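Local coordinates for protein isomaltodextranase (PDB 5AWO) that hydrolyses (1->6)-alpha-D-glucosidic linkages in polysaccharides, removing successive isomaltose units from the non-reducing ends of the chains, at residues T541-V546 / A595-A600; Y532-A537 / V562-L567; G485-N490 / D503-G508. One frame throughout, in Å; residues are numbered along the deposited sequence.

Contact 1 (T541-V546 / A595-A600)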
loop_
_atom_site.group_PDB
_atom_site.type_symbol
_atom_site.label_atom_id
_atom_site.label_comp_id
_atom_site.label_asym_id
_atom_site.label_seq_id
_atom_site.Cartn_x
_atom_site.Cartn_y
_atom_site.Cartn_z
ATOM N N THR A 541 -23.485 16.139 23.745
ATOM C CA THR A 541 -23.542 15.016 22.819
ATOM C C THR A 541 -22.668 15.344 21.601
ATOM O O THR A 541 -22.671 16.474 21.089
ATOM C CB THR A 541 -24.992 14.706 22.373
ATOM O OG1 THR A 541 -25.786 14.340 23.513
ATOM C CG2 THR A 541 -25.040 13.565 21.369
ATOM N N SER A 542 -21.877 14.366 21.176
ATOM C CA SER A 542 -21.138 14.474 19.921
ATOM C C SER A 542 -21.755 13.523 18.902
ATOM O O SER A 542 -22.460 12.586 19.261
ATOM C CB SER A 542 -19.674 14.128 20.144
ATOM O OG SER A 542 -19.031 15.059 20.973
ATOM N N THR A 543 -21.503 13.751 17.618
ATOM C CA THR A 543 -21.982 12.819 16.610
ATOM C C THR A 543 -20.839 12.445 15.667
ATOM O O THR A 543 -19.904 13.211 15.499
ATOM C CB THR A 543 -23.206 13.336 15.812
ATOM O OG1 THR A 543 -22.832 14.374 14.897
ATOM C CG2 THR A 543 -24.289 13.858 16.773
ATOM N N MET A 544 -20.951 11.264 15.088
ATOM C CA MET A 544 -20.075 10.834 13.985
ATOM C C MET A 544 -20.919 10.269 12.874
ATOM O O MET A 544 -21.994 9.714 13.122
ATOM C CB MET A 544 -19.088 9.748 14.456
ATOM C CG MET A 544 -18.163 10.210 15.546
ATOM S SD MET A 544 -16.874 11.357 15.025
ATOM C CE MET A 544 -16.753 12.504 16.390
ATOM N N THR A 545 -20.426 10.395 11.646
ATOM C CA THR A 545 -21.081 9.807 10.496
ATOM C C THR A 545 -20.556 8.390 10.274
ATOM O O THR A 545 -19.333 8.186 10.245
ATOM C CB THR A 545 -20.850 10.677 9.245
ATOM O OG1 THR A 545 -21.368 12.004 9.481
ATOM C CG2 THR A 545 -21.499 10.057 8.031
ATOM N N VAL A 546 -21.466 7.424 10.143
ATOM C CA VAL A 546 -21.121 6.004 10.000
ATOM C C VAL A 546 -21.719 5.458 8.717
ATOM O O VAL A 546 -22.913 5.644 8.447
ATOM C CB VAL A 546 -21.597 5.147 11.192
ATOM C CG1 VAL A 546 -21.283 3.665 10.968
ATOM C CG2 VAL A 546 -20.968 5.633 12.493
ATOM N N ALA A 595 -18.513 17.813 8.491
ATOM C CA ALA A 595 -18.780 19.227 8.775
ATOM C C ALA A 595 -20.107 19.438 9.517
ATOM O O ALA A 595 -20.237 20.386 10.297
ATOM C CB ALA A 595 -18.755 20.036 7.489
ATOM N N THR A 596 -21.052 18.534 9.300
ATOM C CA THR A 596 -22.366 18.610 9.929
ATOM C C THR A 596 -22.432 17.779 11.204
ATOM O O THR A 596 -23.485 17.688 11.835
ATOM C CB THR A 596 -23.481 18.145 8.965
ATOM O OG1 THR A 596 -23.318 16.756 8.643
ATOM C CG2 THR A 596 -23.484 18.974 7.683
ATOM N N ASP A 597 -21.326 17.139 11.577
ATOM C CA ASP A 597 -21.285 16.435 12.844
ATOM C C ASP A 597 -21.008 17.417 13.968
ATOM O O ASP A 597 -20.443 18.490 13.768
ATOM C CB ASP A 597 -20.252 15.290 12.835
ATOM C CG ASP A 597 -20.776 14.033 12.164
ATOM O OD1 ASP A 597 -21.836 13.490 12.565
ATOM O OD2 ASP A 597 -20.128 13.562 11.200
ATOM N N LYS A 598 -21.407 17.019 15.165
ATOM C CA LYS A 598 -21.274 17.840 16.349
ATOM C C LYS A 598 -20.171 17.299 17.250
ATOM O O LYS A 598 -20.100 16.101 17.490
ATOM C CB LYS A 598 -22.599 17.840 17.119
ATOM C CG LYS A 598 -22.617 18.753 18.331
ATOM C CD LYS A 598 -24.006 18.789 18.960
ATOM C CE LYS A 598 -24.088 19.848 20.046
ATOM N NZ LYS A 598 -25.402 19.807 20.753
ATOM N N GLY A 599 -19.325 18.189 17.736
ATOM C CA GLY A 599 -18.354 17.882 18.770
ATOM C C GLY A 599 -17.151 17.057 18.333
ATOM O O GLY A 599 -16.551 17.309 17.279
ATOM N N ALA A 600 -16.802 16.082 19.169
ATOM C CA ALA A 600 -15.645 15.217 18.936
ATOM C C ALA A 600 -15.758 13.956 19.796
ATOM O O ALA A 600 -16.427 13.958 20.833
ATOM C CB ALA A 600 -14.373 15.963 19.270
HETATM O O HOH W 1 -24.735 15.954 13.630
#
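A loop is tied to a strand here almost entirely by polar bonds, in the beta-sandwich of the CBM35 carbohydrate-binding module. The loop 595-600, which carries the chain from strand 585-592 to strand 601-609, turns against strand 542-549, and Asp597 and Thr543 do most of the work. Thr543 puts OG1 in the crowded position between its backbone N and carbonyl carbon (chi1 73°), and three bonds meet there. OG1 donates to the anti lone pair of Asp597 OD1 at 2.7 Å and receives Lys598 N at 3.0 Å, nearly straight at 164°. The third comes from a water that also bonds to Thr596 O. The backbone joins in: Thr543 N reaches Lys598 O at 2.7 Å, in the carbonyl plane and on a lone pair. At the far end of the carboxylate, Thr545 OG1 gives its proton to the syn lone pair of Asp597 OD2 at 2.6 Å. At the other end, Ser542 OG, on the strand, donates to Ala600 O of the loop at 2.8 Å, from above the carbonyl plane. Any CB on Gly599 would collide with that hydroxyl. The extended Lys598 chain runs past Thr541 O, its CD 3.4 Å from that oxygen, toward a salt bridge with Asp540. With His561 ND1 also on OD1 and Gly594 N on OD2, the buried Asp597 carboxylate has at least two bonds on each oxygen and is probably ionised.

Contact 2 (Y532-A537 / V562-L567)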
loop_
_atom_site.group_PDB
_atom_site.type_symbol
_atom_site.label_atom_id
_atom_site.label_comp_id
_atom_site.label_asym_id
_atom_site.label_seq_id
_atom_site.Cartn_x
_atom_site.Cartn_y
_atom_site.Cartn_z
ATOM N N TYR A 532 -19.735 0.840 19.978
ATOM C CA TYR A 532 -18.611 1.769 19.820
ATOM C C TYR A 532 -18.099 2.191 21.199
ATOM O O TYR A 532 -18.825 2.858 21.951
ATOM C CB TYR A 532 -19.055 3.036 19.063
ATOM C CG TYR A 532 -19.867 2.856 17.806
ATOM C CD1 TYR A 532 -21.257 2.666 17.855
ATOM C CD2 TYR A 532 -19.282 2.967 16.541
ATOM C CE1 TYR A 532 -21.999 2.540 16.696
ATOM C CE2 TYR A 532 -20.018 2.827 15.376
ATOM C CZ TYR A 532 -21.390 2.621 15.441
ATOM O OH TYR A 532 -22.096 2.492 14.264
ATOM N N ARG A 533 -16.878 1.805 21.572
ATOM C CA ARG A 533 -16.305 2.285 22.822
ATOM C C ARG A 533 -15.581 3.587 22.544
ATOM O O ARG A 533 -14.690 3.638 21.677
ATOM C CB ARG A 533 -15.369 1.270 23.504
ATOM C CG ARG A 533 -14.994 1.664 24.924
ATOM C CD ARG A 533 -14.288 0.560 25.694
ATOM N NE ARG A 533 -14.234 0.839 27.135
ATOM C CZ ARG A 533 -13.176 1.255 27.828
ATOM N NH1 ARG A 533 -11.991 1.452 27.255
ATOM N NH2 ARG A 533 -13.278 1.455 29.133
ATOM N N TYR A 534 -15.944 4.625 23.288
ATOM C CA TYR A 534 -15.569 5.990 22.957
ATOM C C TYR A 534 -15.353 6.840 24.215
ATOM O O TYR A 534 -15.799 6.469 25.307
ATOM C CB TYR A 534 -16.681 6.631 22.105
ATOM C CG TYR A 534 -17.863 7.076 22.950
ATOM C CD1 TYR A 534 -18.847 6.171 23.330
ATOM C CD2 TYR A 534 -17.949 8.380 23.416
ATOM C CE1 TYR A 534 -19.916 6.566 24.129
ATOM C CE2 TYR A 534 -19.011 8.779 24.220
ATOM C CZ TYR A 534 -19.976 7.863 24.575
ATOM O OH TYR A 534 -21.035 8.261 25.382
ATOM N N ALA A 535 -14.666 7.964 24.056
ATOM C CA ALA A 535 -14.627 9.041 25.060
ATOM C C ALA A 535 -15.165 10.329 24.402
ATOM O O ALA A 535 -15.000 10.541 23.194
ATOM C CB ALA A 535 -13.225 9.264 25.578
ATOM N N ASN A 536 -15.826 11.169 25.202
ATOM C CA ASN A 536 -16.337 12.475 24.754
ATOM C C ASN A 536 -16.603 13.360 25.961
ATOM O O ASN A 536 -17.622 13.186 26.630
ATOM C CB ASN A 536 -17.640 12.323 23.973
ATOM C CG ASN A 536 -18.380 13.651 23.779
ATOM O OD1 ASN A 536 -17.786 14.718 23.858
ATOM N ND2 ASN A 536 -19.666 13.569 23.521
ATOM N N ALA A 537 -15.679 14.259 26.240
ATOM C CA ALA A 537 -15.832 15.231 27.323
ATOM C C ALA A 537 -15.898 16.628 26.742
ATOM O O ALA A 537 -15.294 17.541 27.270
ATOM C CB ALA A 537 -14.685 15.123 28.311
ATOM N N VAL A 562 -24.504 8.987 14.118
ATOM C CA VAL A 562 -24.644 8.197 15.324
ATOM C C VAL A 562 -24.263 9.105 16.488
ATOM O O VAL A 562 -23.305 9.874 16.388
ATOM C CB VAL A 562 -23.743 6.939 15.271
ATOM C CG1 VAL A 562 -23.804 6.176 16.583
ATOM C CG2 VAL A 562 -24.157 6.054 14.110
ATOM N N SER A 563 -25.036 9.070 17.572
ATOM C CA SER A 563 -24.836 10.011 18.664
ATOM C C SER A 563 -24.046 9.396 19.797
ATOM O O SER A 563 -24.189 8.207 20.081
ATOM C CB SER A 563 -26.195 10.528 19.178
ATOM O OG SER A 563 -26.889 11.182 18.132
ATOM N N PHE A 564 -23.232 10.226 20.442
ATOM C CA PHE A 564 -22.286 9.823 21.473
ATOM C C PHE A 564 -22.403 10.760 22.691
ATOM O O PHE A 564 -21.918 11.886 22.656
ATOM C CB PHE A 564 -20.854 9.862 20.908
ATOM C CG PHE A 564 -20.610 8.865 19.807
ATOM C CD1 PHE A 564 -20.908 9.169 18.487
ATOM C CD2 PHE A 564 -20.069 7.617 20.090
ATOM C CE1 PHE A 564 -20.685 8.250 17.469
ATOM C CE2 PHE A 564 -19.850 6.695 19.072
ATOM C CZ PHE A 564 -20.156 7.008 17.766
ATOM N N PRO A 565 -23.044 10.292 23.784
ATOM C CA PRO A 565 -23.277 11.159 24.959
ATOM C C PRO A 565 -22.016 11.720 25.609
ATOM O O PRO A 565 -20.987 11.029 25.666
ATOM C CB PRO A 565 -24.018 10.235 25.937
ATOM C CG PRO A 565 -24.689 9.222 25.084
ATOM C CD PRO A 565 -23.795 9.029 23.872
ATOM N N GLY A 566 -22.093 12.962 26.085
ATOM C CA GLY A 566 -21.008 13.595 26.821
ATOM C C GLY A 566 -20.791 12.884 28.148
ATOM O O GLY A 566 -21.753 12.432 28.783
ATOM N N LEU A 567 -19.529 12.779 28.546
ATOM C CA LEU A 567 -19.116 12.126 29.778
ATOM C C LEU A 567 -18.238 13.094 30.555
ATOM O O LEU A 567 -17.774 14.095 30.015
ATOM C CB LEU A 567 -18.352 10.822 29.464
ATOM C CG LEU A 567 -19.079 9.786 28.597
ATOM C CD1 LEU A 567 -18.148 8.645 28.195
ATOM C CD2 LEU A 567 -20.307 9.225 29.292
#
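Phe564 wedges its ring edge between two tyrosines, and this is where the contact is tightest. Its CD2 sits over one face of the Tyr534 ring, 3.7 Å from Tyr534 CG, in an edge-to-face pair with the planes at 73°. The neighbouring CE2 touches Tyr532 CB at 3.7 Å, and CZ lies over a face of the Tyr532 ring, making a second T-shaped pair at 77°. Phe564 CB adds a CH-pi contact over the same face of Tyr534, while Tyr532 and Val562 meet tip to tip. This aromatic cluster fills space between the two layers of the beta-sandwich: strand 526-535 comes from one sheet and strand 555-564 from the other, their short segments 9.6 Å apart at the axes. Ile591 and Ile601 also pack on Phe564. Tyr534, with CG in the crowded position between N and carbonyl carbon, sends its hydroxyl across to an in-plane lone pair of Pro565 O at 2.8 Å. An alanine here would remove the ring under the Phe564 edge and the bond to Pro565 O, and would probably loosen the 565-567 segment against strand 526-535. Asn536 is buried beside this packing: ND2 reaches Phe564 O at 2.9 Å and also bonds to Asp540 O, with OD1 held by Thr538. The looser side lies at exposed Pro565 and Gly566, where Leu567 N meets Asn536 O at 2.7 Å, nearly along the C=O axis.

Contact 3 (G485-N490 / D503-G508)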
loop_
_atom_site.group_PDB
_atom_site.type_symbol
_atom_site.label_atom_id
_atom_site.label_comp_id
_atom_site.label_asym_id
_atom_site.label_seq_id
_atom_site.Cartn_x
_atom_site.Cartn_y
_atom_site.Cartn_z
ATOM N N GLY A 485 -7.713 11.433 6.993
ATOM C CA GLY A 485 -8.195 12.801 7.214
ATOM C C GLY A 485 -7.742 13.498 8.469
ATOM O O GLY A 485 -8.308 14.543 8.823
ATOM N N GLY A 486 -6.719 12.963 9.139
ATOM C CA GLY A 486 -6.201 13.552 10.360
ATOM C C GLY A 486 -6.456 12.700 11.590
ATOM O O GLY A 486 -5.874 12.969 12.636
ATOM N N ALA A 487 -7.304 11.680 11.491
ATOM C CA ALA A 487 -7.406 10.711 12.592
ATOM C C ALA A 487 -6.052 10.072 12.841
ATOM O O ALA A 487 -5.281 9.840 11.887
ATOM C CB ALA A 487 -8.409 9.633 12.286
ATOM N N GLY A 488 -5.762 9.760 14.104
ATOM C CA GLY A 488 -4.476 9.130 14.423
ATOM C C GLY A 488 -4.421 8.538 15.796
ATOM O O GLY A 488 -5.395 8.564 16.536
ATOM N N PHE A 489 -3.269 7.968 16.126
ATOM C CA PHE A 489 -3.086 7.279 17.385
ATOM C C PHE A 489 -2.848 8.204 18.563
ATOM O O PHE A 489 -2.062 9.134 18.479
ATOM C CB PHE A 489 -1.860 6.371 17.275
ATOM C CG PHE A 489 -1.518 5.651 18.548
ATOM C CD1 PHE A 489 -2.160 4.468 18.847
ATOM C CD2 PHE A 489 -0.572 6.154 19.433
ATOM C CE1 PHE A 489 -1.870 3.789 20.029
ATOM C CE2 PHE A 489 -0.279 5.472 20.616
ATOM C CZ PHE A 489 -0.919 4.284 20.888
ATOM N N ASN A 490 -3.461 7.894 19.704
ATOM C CA ASN A 490 -2.962 8.505 20.921
ATOM C C ASN A 490 -3.176 7.571 22.112
ATOM O O ASN A 490 -3.776 6.522 21.970
ATOM C CB ASN A 490 -3.616 9.883 21.167
ATOM C CG ASN A 490 -2.646 10.892 21.734
ATOM O OD1 ASN A 490 -1.792 10.553 22.540
ATOM N ND2 ASN A 490 -2.757 12.151 21.298
ATOM N N ASP A 503 -7.597 9.414 18.110
ATOM C CA ASP A 503 -8.066 10.787 18.316
ATOM C C ASP A 503 -8.032 11.548 16.999
ATOM O O ASP A 503 -7.940 10.934 15.910
ATOM C CB ASP A 503 -7.291 11.480 19.449
ATOM C CG ASP A 503 -5.874 11.848 19.083
ATOM O OD1 ASP A 503 -5.437 11.450 17.971
ATOM O OD2 ASP A 503 -5.204 12.513 19.906
ATOM N N GLY A 504 -8.187 12.870 17.084
ATOM C CA GLY A 504 -8.292 13.695 15.910
ATOM C C GLY A 504 -9.643 13.604 15.232
ATOM O O GLY A 504 -9.780 14.026 14.077
ATOM N N LEU A 505 -10.645 13.048 15.912
ATOM C CA LEU A 505 -11.970 12.905 15.349
ATOM C C LEU A 505 -12.779 14.124 15.806
ATOM O O LEU A 505 -13.536 14.059 16.763
ATOM C CB LEU A 505 -12.617 11.583 15.765
ATOM C CG LEU A 505 -11.925 10.320 15.206
ATOM C CD1 LEU A 505 -12.407 9.079 15.942
ATOM C CD2 LEU A 505 -12.181 10.180 13.706
ATOM N N GLN A 506 -12.547 15.228 15.110
ATOM C CA GLN A 506 -13.216 16.507 15.370
ATOM C C GLN A 506 -13.296 17.249 14.027
ATOM O O GLN A 506 -13.032 16.660 12.967
ATOM C CB GLN A 506 -12.489 17.291 16.462
ATOM C CG GLN A 506 -11.354 18.196 16.030
ATOM C CD GLN A 506 -10.170 17.425 15.513
ATOM O OE1 GLN A 506 -9.558 16.664 16.252
ATOM N NE2 GLN A 506 -9.831 17.623 14.246
ATOM N N ALA A 507 -13.706 18.512 14.024
ATOM C CA ALA A 507 -13.750 19.234 12.756
ATOM C C ALA A 507 -12.391 19.135 12.055
ATOM O O ALA A 507 -11.357 19.411 12.653
ATOM C CB ALA A 507 -14.141 20.690 12.982
ATOM N N GLY A 508 -12.408 18.739 10.782
ATOM C CA GLY A 508 -11.173 18.623 9.993
ATOM C C GLY A 508 -10.334 19.893 9.928
ATOM O O GLY A 508 -10.869 21.000 9.890
HETATM O O HOH W 2 -4.943 12.792 15.450
HETATM O O HOH W 3 -2.754 11.685 17.626
#
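Asp503 OD1 is gripped by two waters, one at 2.9 Å that also donates to Gly486 O and one at 2.7 Å that also donates to Phe489 O, though both waters have further acceptors competing for their protons. The carboxylate is placed for this by a chi1 of 73°, which sets CG in the crowded position between backbone N and carbonyl carbon and turns the group over the neighbouring strand. Its other oxygen takes one bond: Asn490 ND2 donates to Asp503 OD2 at 2.8 Å with an angle of 158°. That N-H comes from above the carboxylate plane; the amide and carboxylate planes stand 87° apart. The carboxylate belongs to the beta hairpin of strands 488-490 and 501-505 in the carbohydrate-binding module. Gly488 and Asp503 form an antiparallel hydrogen-bonded pair, with Asp503 N on Gly488 O at 2.8 Å and Gly488 N returning to Asp503 O at 3.1 Å. Beside this pair the backbones come closer still, Ala487 CA 4.5 Å from Gly504 CA, and a CB on Gly504, which has positive phi, would run into Gly486 O. Ala487 CB touches Leu505 CD2 at 4.1 Å. Gly488 O and Asp503 OD1, both acceptors, lie 3.2 Å apart, a mildly repulsive approach that the waters on OD1 and the Asn490 amide on OD2 probably help to offset.

All three contacts belong to the one carbohydrate-binding module. Contacts 1 and 2, with centres 10 Å apart, interlock through neighbouring strands of one sheet: Ser542 O probably accepts a bond from Phe564 N at 2.7 Å, and Met544 O another from Val562 N. Contact 3 lies about 12 Å from contact 1, centre to centre, and meets it by packing, with Met544 CE 3.6 Å from Leu505 O and Ala600 CB also against Leu505 O. Contacts 2 and 3 do not touch; their nearest atoms are about 7 Å apart, yet both reach the same sheet. All lie away from Asp201 and Asp262, the probable nucleophile and proton donor.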